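Local coordinates for protein Polyphosphate:AMP phosphotransferase (Pseudomonas aeruginosa PAO1, PDB 3CZP) that uses inorganic polyphosphate as phosphate donor to convert AMP to ADP and, less efficiently, GMP to GDP, with magnesium as cofactor, at residues 151-163 with 183-196. Sequence-based numbering, arbitrary orientation.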
loop_
_atom_site.group_PDB
_atom_site.type_symbol
_atom_site.label_atom_id
_atom_site.label_comp_id
_atom_site.label_asym_id
_atom_site.label_seq_id
_atom_site.Cartn_x
_atom_site.Cartn_y
_atom_site.Cartn_z
ATOM N N LYS A 151 4.018 5.486 -25.219
ATOM C CA LYS A 151 3.769 4.092 -25.618
ATOM C C LYS A 151 4.683 3.684 -26.814
ATOM O O LYS A 151 4.625 4.269 -27.888
ATOM C CB LYS A 151 2.303 3.875 -25.970
ATOM C CG LYS A 151 1.323 4.448 -24.963
ATOM C CD LYS A 151 -0.050 4.089 -25.313
ATOM C CE LYS A 151 -0.803 5.260 -25.933
ATOM N NZ LYS A 151 -2.020 4.717 -26.301
ATOM N N PHE A 152 5.480 2.642 -26.624
ATOM C CA PHE A 152 6.405 2.230 -27.633
ATOM C C PHE A 152 6.033 0.861 -28.096
ATOM O O PHE A 152 5.878 -0.080 -27.291
ATOM C CB PHE A 152 7.869 2.261 -27.150
ATOM C CG PHE A 152 8.378 3.609 -26.832
ATOM C CD1 PHE A 152 8.806 4.478 -27.825
ATOM C CD2 PHE A 152 8.480 4.021 -25.506
ATOM C CE1 PHE A 152 9.293 5.737 -27.479
ATOM C CE2 PHE A 152 9.009 5.261 -25.166
ATOM C CZ PHE A 152 9.383 6.111 -26.125
ATOM N N TRP A 153 5.907 0.757 -29.405
ATOM C CA TRP A 153 5.734 -0.497 -30.093
ATOM C C TRP A 153 7.003 -0.836 -30.877
ATOM O O TRP A 153 7.315 -0.214 -31.881
ATOM C CB TRP A 153 4.525 -0.410 -31.045
ATOM C CG TRP A 153 4.319 -1.669 -31.891
ATOM C CD1 TRP A 153 5.043 -2.055 -32.953
ATOM C CD2 TRP A 153 3.319 -2.660 -31.709
ATOM N NE1 TRP A 153 4.594 -3.260 -33.435
ATOM C CE2 TRP A 153 3.517 -3.640 -32.688
ATOM C CE3 TRP A 153 2.277 -2.826 -30.799
ATOM C CZ2 TRP A 153 2.679 -4.723 -32.821
ATOM C CZ3 TRP A 153 1.460 -3.938 -30.927
ATOM C CH2 TRP A 153 1.661 -4.850 -31.914
ATOM N N PHE A 154 7.721 -1.834 -30.386
ATOM C CA PHE A 154 8.924 -2.363 -30.986
ATOM C C PHE A 154 8.549 -3.335 -32.096
ATOM O O PHE A 154 7.861 -4.348 -31.840
ATOM C CB PHE A 154 9.762 -3.079 -29.916
ATOM C CG PHE A 154 10.367 -2.134 -28.908
ATOM C CD1 PHE A 154 11.694 -1.738 -29.007
ATOM C CD2 PHE A 154 9.583 -1.560 -27.907
ATOM C CE1 PHE A 154 12.225 -0.814 -28.123
ATOM C CE2 PHE A 154 10.143 -0.662 -26.981
ATOM C CZ PHE A 154 11.438 -0.296 -27.095
ATOM N N HIS A 155 8.963 -3.023 -33.322
ATOM C CA HIS A 155 8.492 -3.747 -34.480
ATOM C C HIS A 155 9.566 -4.570 -35.186
ATOM O O HIS A 155 10.699 -4.136 -35.310
ATOM C CB HIS A 155 7.945 -2.777 -35.518
ATOM C CG HIS A 155 7.133 -3.455 -36.558
ATOM N ND1 HIS A 155 6.035 -4.229 -36.250
ATOM C CD2 HIS A 155 7.283 -3.527 -37.901
ATOM C CE1 HIS A 155 5.521 -4.714 -37.364
ATOM N NE2 HIS A 155 6.268 -4.309 -38.377
ATOM N N LEU A 156 9.146 -5.721 -35.730
ATOM C CA LEU A 156 9.885 -6.404 -36.773
ATOM C C LEU A 156 8.877 -6.815 -37.802
ATOM O O LEU A 156 7.717 -7.054 -37.489
ATOM C CB LEU A 156 10.615 -7.647 -36.251
ATOM C CG LEU A 156 11.738 -7.555 -35.204
ATOM C CD1 LEU A 156 12.096 -8.981 -34.705
ATOM C CD2 LEU A 156 12.952 -6.792 -35.750
ATOM N N SER A 157 9.319 -6.882 -39.045
ATOM C CA SER A 157 8.509 -7.469 -40.095
ATOM C C SER A 157 8.581 -8.973 -39.985
ATOM O O SER A 157 9.416 -9.549 -39.295
ATOM C CB SER A 157 8.922 -6.992 -41.497
ATOM O OG SER A 157 10.189 -7.490 -41.829
ATOM N N LYS A 158 7.671 -9.600 -40.707
ATOM C CA LYS A 158 7.578 -11.045 -40.698
ATOM C C LYS A 158 8.912 -11.670 -41.067
ATOM O O LYS A 158 9.379 -12.561 -40.369
ATOM C CB LYS A 158 6.487 -11.481 -41.653
ATOM C CG LYS A 158 6.051 -12.912 -41.485
ATOM C CD LYS A 158 4.824 -13.127 -42.291
ATOM C CE LYS A 158 4.301 -14.576 -42.218
ATOM N NZ LYS A 158 3.553 -14.892 -40.970
ATOM N N LYS A 159 9.504 -11.162 -42.156
ATOM C CA LYS A 159 10.822 -11.559 -42.682
ATOM C C LYS A 159 11.939 -11.350 -41.669
ATOM O O LYS A 159 12.842 -12.174 -41.555
ATOM C CB LYS A 159 11.163 -10.742 -43.940
ATOM C CG LYS A 159 10.979 -11.479 -45.236
ATOM C CD LYS A 159 11.516 -10.681 -46.447
ATOM C CE LYS A 159 10.703 -10.979 -47.732
ATOM N NZ LYS A 159 10.152 -12.363 -47.747
ATOM N N GLN A 160 11.872 -10.230 -40.949
ATOM C CA GLN A 160 12.880 -9.898 -39.928
ATOM C C GLN A 160 12.696 -10.833 -38.734
ATOM O O GLN A 160 13.647 -11.422 -38.277
ATOM C CB GLN A 160 12.766 -8.431 -39.490
ATOM C CG GLN A 160 13.385 -7.392 -40.466
ATOM C CD GLN A 160 12.970 -5.952 -40.148
ATOM O OE1 GLN A 160 11.945 -5.702 -39.523
ATOM N NE2 GLN A 160 13.778 -5.009 -40.578
ATOM N N LEU A 161 11.461 -10.993 -38.246
ATOM C CA LEU A 161 11.172 -12.021 -37.222
ATOM C C LEU A 161 11.694 -13.404 -37.633
ATOM O O LEU A 161 12.364 -14.071 -36.868
ATOM C CB LEU A 161 9.674 -12.102 -36.928
ATOM C CG LEU A 161 9.303 -13.163 -35.883
ATOM C CD1 LEU A 161 9.758 -12.728 -34.492
ATOM C CD2 LEU A 161 7.815 -13.465 -35.900
ATOM N N LYS A 162 11.371 -13.819 -38.846
ATOM C CA LYS A 162 11.819 -15.099 -39.389
ATOM C C LYS A 162 13.303 -15.403 -39.158
ATOM O O LYS A 162 13.672 -16.525 -38.798
ATOM C CB LYS A 162 11.501 -15.131 -40.887
ATOM C CG LYS A 162 9.962 -15.190 -41.225
ATOM C CD LYS A 162 9.543 -16.545 -41.856
ATOM C CE LYS A 162 8.088 -16.539 -42.349
ATOM N NZ LYS A 162 7.095 -16.877 -41.262
ATOM N N GLU A 163 14.159 -14.405 -39.356
ATOM C CA GLU A 163 15.614 -14.583 -39.169
ATOM C C GLU A 163 15.989 -14.657 -37.670
ATOM O O GLU A 163 16.850 -15.448 -37.280
ATOM C CB GLU A 163 16.415 -13.451 -39.848
ATOM C CG GLU A 163 16.013 -13.069 -41.293
ATOM C CD GLU A 163 16.570 -14.011 -42.372
ATOM O OE1 GLU A 163 17.781 -14.361 -42.335
ATOM O OE2 GLU A 163 15.791 -14.392 -43.283
ATOM N N TRP A 183 5.701 -17.697 -31.295
ATOM C CA TRP A 183 6.019 -16.855 -32.411
ATOM C C TRP A 183 6.589 -17.602 -33.623
ATOM O O TRP A 183 6.739 -17.026 -34.665
ATOM C CB TRP A 183 6.909 -15.715 -31.949
ATOM C CG TRP A 183 6.207 -14.735 -31.066
ATOM C CD1 TRP A 183 6.047 -14.813 -29.740
ATOM C CD2 TRP A 183 5.562 -13.541 -31.475
ATOM N NE1 TRP A 183 5.353 -13.755 -29.284
ATOM C CE2 TRP A 183 5.044 -12.946 -30.338
ATOM C CE3 TRP A 183 5.374 -12.922 -32.696
ATOM C CZ2 TRP A 183 4.344 -11.776 -30.384
ATOM C CZ3 TRP A 183 4.698 -11.768 -32.734
ATOM C CH2 TRP A 183 4.194 -11.199 -31.592
ATOM N N LYS A 184 6.876 -18.893 -33.474
ATOM C CA LYS A 184 7.310 -19.743 -34.593
ATOM C C LYS A 184 6.194 -19.987 -35.607
ATOM O O LYS A 184 6.446 -20.157 -36.795
ATOM C CB LYS A 184 7.827 -21.099 -34.113
ATOM C CG LYS A 184 9.097 -21.060 -33.321
ATOM C CD LYS A 184 9.544 -22.440 -32.853
ATOM C CE LYS A 184 10.856 -22.311 -32.077
ATOM N NZ LYS A 184 11.361 -23.603 -31.558
ATOM N N GLN A 185 4.967 -20.009 -35.112
ATOM C CA GLN A 185 3.805 -20.121 -35.958
ATOM C C GLN A 185 3.557 -18.813 -36.692
ATOM O O GLN A 185 3.465 -17.758 -36.104
ATOM C CB GLN A 185 2.597 -20.523 -35.121
ATOM C CG GLN A 185 2.460 -22.008 -34.965
ATOM C CD GLN A 185 2.266 -22.461 -33.535
ATOM O OE1 GLN A 185 3.053 -23.240 -33.015
ATOM N NE2 GLN A 185 1.204 -21.996 -32.901
ATOM N N SER A 186 3.471 -18.925 -38.000
ATOM C CA SER A 186 3.276 -17.808 -38.937
ATOM C C SER A 186 2.004 -17.034 -38.611
ATOM O O SER A 186 1.997 -15.819 -38.655
ATOM C CB SER A 186 3.192 -18.342 -40.386
ATOM O OG SER A 186 3.062 -17.280 -41.324
ATOM N N GLU A 187 0.928 -17.776 -38.344
ATOM C CA GLU A 187 -0.375 -17.206 -37.973
ATOM C C GLU A 187 -0.297 -16.287 -36.750
ATOM O O GLU A 187 -0.983 -15.261 -36.717
ATOM C CB GLU A 187 -1.427 -18.324 -37.750
ATOM C CG GLU A 187 -0.896 -19.566 -36.978
ATOM C CD GLU A 187 -1.989 -20.419 -36.334
ATOM O OE1 GLU A 187 -2.198 -20.272 -35.107
ATOM O OE2 GLU A 187 -2.617 -21.246 -37.047
ATOM N N VAL A 188 0.535 -16.640 -35.761
ATOM C CA VAL A 188 0.692 -15.815 -34.555
ATOM C C VAL A 188 1.054 -14.396 -34.984
ATOM O O VAL A 188 0.253 -13.501 -34.764
ATOM C CB VAL A 188 1.718 -16.399 -33.544
ATOM C CG1 VAL A 188 2.039 -15.418 -32.455
ATOM C CG2 VAL A 188 1.178 -17.701 -32.936
ATOM N N TYR A 189 2.195 -14.208 -35.651
ATOM C CA TYR A 189 2.608 -12.852 -36.135
ATOM C C TYR A 189 1.482 -12.115 -36.931
ATOM O O TYR A 189 1.108 -10.965 -36.662
ATOM C CB TYR A 189 3.895 -12.969 -37.000
ATOM C CG TYR A 189 4.387 -11.626 -37.499
ATOM C CD1 TYR A 189 5.289 -10.881 -36.763
ATOM C CD2 TYR A 189 3.899 -11.068 -38.670
ATOM C CE1 TYR A 189 5.711 -9.597 -37.195
ATOM C CE2 TYR A 189 4.319 -9.817 -39.104
ATOM C CZ TYR A 189 5.228 -9.093 -38.359
ATOM O OH TYR A 189 5.622 -7.853 -38.781
ATOM N N ASP A 190 0.934 -12.807 -37.926
ATOM C CA ASP A 190 -0.074 -12.200 -38.781
ATOM C C ASP A 190 -1.252 -11.677 -37.962
ATOM O O ASP A 190 -1.749 -10.587 -38.229
ATOM C CB ASP A 190 -0.554 -13.200 -39.840
ATOM C CG ASP A 190 0.530 -13.533 -40.867
ATOM O OD1 ASP A 190 1.660 -12.992 -40.789
ATOM O OD2 ASP A 190 0.261 -14.381 -41.733
ATOM N N ARG A 191 -1.693 -12.425 -36.971
ATOM C CA ARG A 191 -2.853 -11.990 -36.199
ATOM C C ARG A 191 -2.509 -10.936 -35.207
ATOM O O ARG A 191 -3.277 -10.004 -35.014
ATOM C CB ARG A 191 -3.561 -13.167 -35.507
ATOM C CG ARG A 191 -4.060 -14.173 -36.512
ATOM C CD ARG A 191 -4.722 -15.353 -35.834
ATOM N NE ARG A 191 -5.879 -14.881 -35.080
ATOM C CZ ARG A 191 -6.378 -15.457 -33.994
ATOM N NH1 ARG A 191 -7.458 -14.930 -33.386
ATOM N NH2 ARG A 191 -5.783 -16.551 -33.514
ATOM N N PHE A 192 -1.339 -11.068 -34.582
ATOM C CA PHE A 192 -0.857 -10.085 -33.657
ATOM C C PHE A 192 -0.775 -8.678 -34.283
ATOM O O PHE A 192 -1.165 -7.661 -33.643
ATOM C CB PHE A 192 0.522 -10.476 -33.180
ATOM C CG PHE A 192 0.924 -9.795 -31.923
ATOM C CD1 PHE A 192 0.457 -10.262 -30.707
ATOM C CD2 PHE A 192 1.752 -8.655 -31.961
ATOM C CE1 PHE A 192 0.831 -9.637 -29.544
ATOM C CE2 PHE A 192 2.133 -8.031 -30.817
ATOM C CZ PHE A 192 1.684 -8.519 -29.586
ATOM N N VAL A 193 -0.249 -8.628 -35.500
ATOM C CA VAL A 193 -0.059 -7.353 -36.163
ATOM C C VAL A 193 -1.385 -6.836 -36.708
ATOM O O VAL A 193 -1.576 -5.636 -36.773
ATOM C CB VAL A 193 1.042 -7.348 -37.254
ATOM C CG1 VAL A 193 2.485 -7.435 -36.605
ATOM C CG2 VAL A 193 0.790 -8.401 -38.320
ATOM N N HIS A 194 -2.292 -7.725 -37.102
ATOM C CA HIS A 194 -3.669 -7.344 -37.515
ATOM C C HIS A 194 -4.421 -6.650 -36.394
ATOM O O HIS A 194 -4.945 -5.530 -36.528
ATOM C CB HIS A 194 -4.424 -8.588 -38.028
ATOM C CG HIS A 194 -5.895 -8.399 -38.189
ATOM N ND1 HIS A 194 -6.453 -7.782 -39.285
ATOM C CD2 HIS A 194 -6.929 -8.777 -37.397
ATOM C CE1 HIS A 194 -7.773 -7.783 -39.159
ATOM N NE2 HIS A 194 -8.086 -8.405 -38.030
ATOM N N TYR A 195 -4.429 -7.278 -35.232
ATOM C CA TYR A 195 -5.051 -6.655 -34.072
ATOM C C TYR A 195 -4.249 -5.453 -33.534
ATOM O O TYR A 195 -4.852 -4.460 -33.099
ATOM C CB TYR A 195 -5.332 -7.688 -32.969
ATOM C CG TYR A 195 -6.402 -8.657 -33.371
ATOM C CD1 TYR A 195 -7.702 -8.201 -33.638
ATOM C CD2 TYR A 195 -6.135 -10.026 -33.499
ATOM C CE1 TYR A 195 -8.712 -9.090 -34.038
ATOM C CE2 TYR A 195 -7.130 -10.897 -33.899
ATOM C CZ TYR A 195 -8.398 -10.431 -34.139
ATOM O OH TYR A 195 -9.360 -11.281 -34.520
ATOM N N GLY A 196 -2.909 -5.553 -33.546
ATOM C CA GLY A 196 -2.045 -4.426 -33.165
ATOM C C GLY A 196 -2.384 -3.167 -33.969
ATOM O O GLY A 196 -2.510 -2.053 -33.422
HETATM O O HOH W 1 3.900 -5.787 -40.079
#
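Tyr189 and Leu156 show how one buried phenol can tie a helix to the loop that follows a strand. Tyr189 OH donates to Leu156 O at 2.6 Å, in the carbonyl plane and on a lone pair, with a C=O...donor angle of 134°. With CG anti to the backbone N, the ring extends from the helix toward the strand's exit. Backbone and side chains then close round it: Lys158 CA lies over one face, Val193 CG1 of its own helix covers the opposite one, and Leu161 CD2 comes within 3.7 Å of Tyr189 CD1 before meeting the edge of the Trp183 indole. A water donates to the same hydroxyl and accepts a weak bond from His155 NE2, whose stronger partner is Glu8. Deeper in, Trp153 and Phe192 slide past each other with planes at 34°, Trp153 CH2 coming to 3.4 Å from Phe192 CE2 and 3.9 Å from Gly196 CA; Phe4 stacks on the indole and Leu115 of helix 110-119 touches both aromatic residues. The elements joined belong to a P-loop kinase fold, in the first of two fused PPK2 domains, the one that seems to be catalytically inactive: strand 148-155 of the five-stranded parallel sheet leads into helix 158-163, which starts with a capping box of Ser157 and Gln160, and residues 186-196 of the next helix run roughly antiparallel to strand 151-155. Toward solvent the packing gives way to polar links. Lys158 stretches out along three extended torsions and bends only at the last (chi4 78°), which brings NZ to Asp190 OD1 at 2.7 Å in a salt bridge, the NZ approaching from above the carboxylate plane. The same ammonium also lies beside Ser186 OG, so close that the exact geometry of this bond is doubtful.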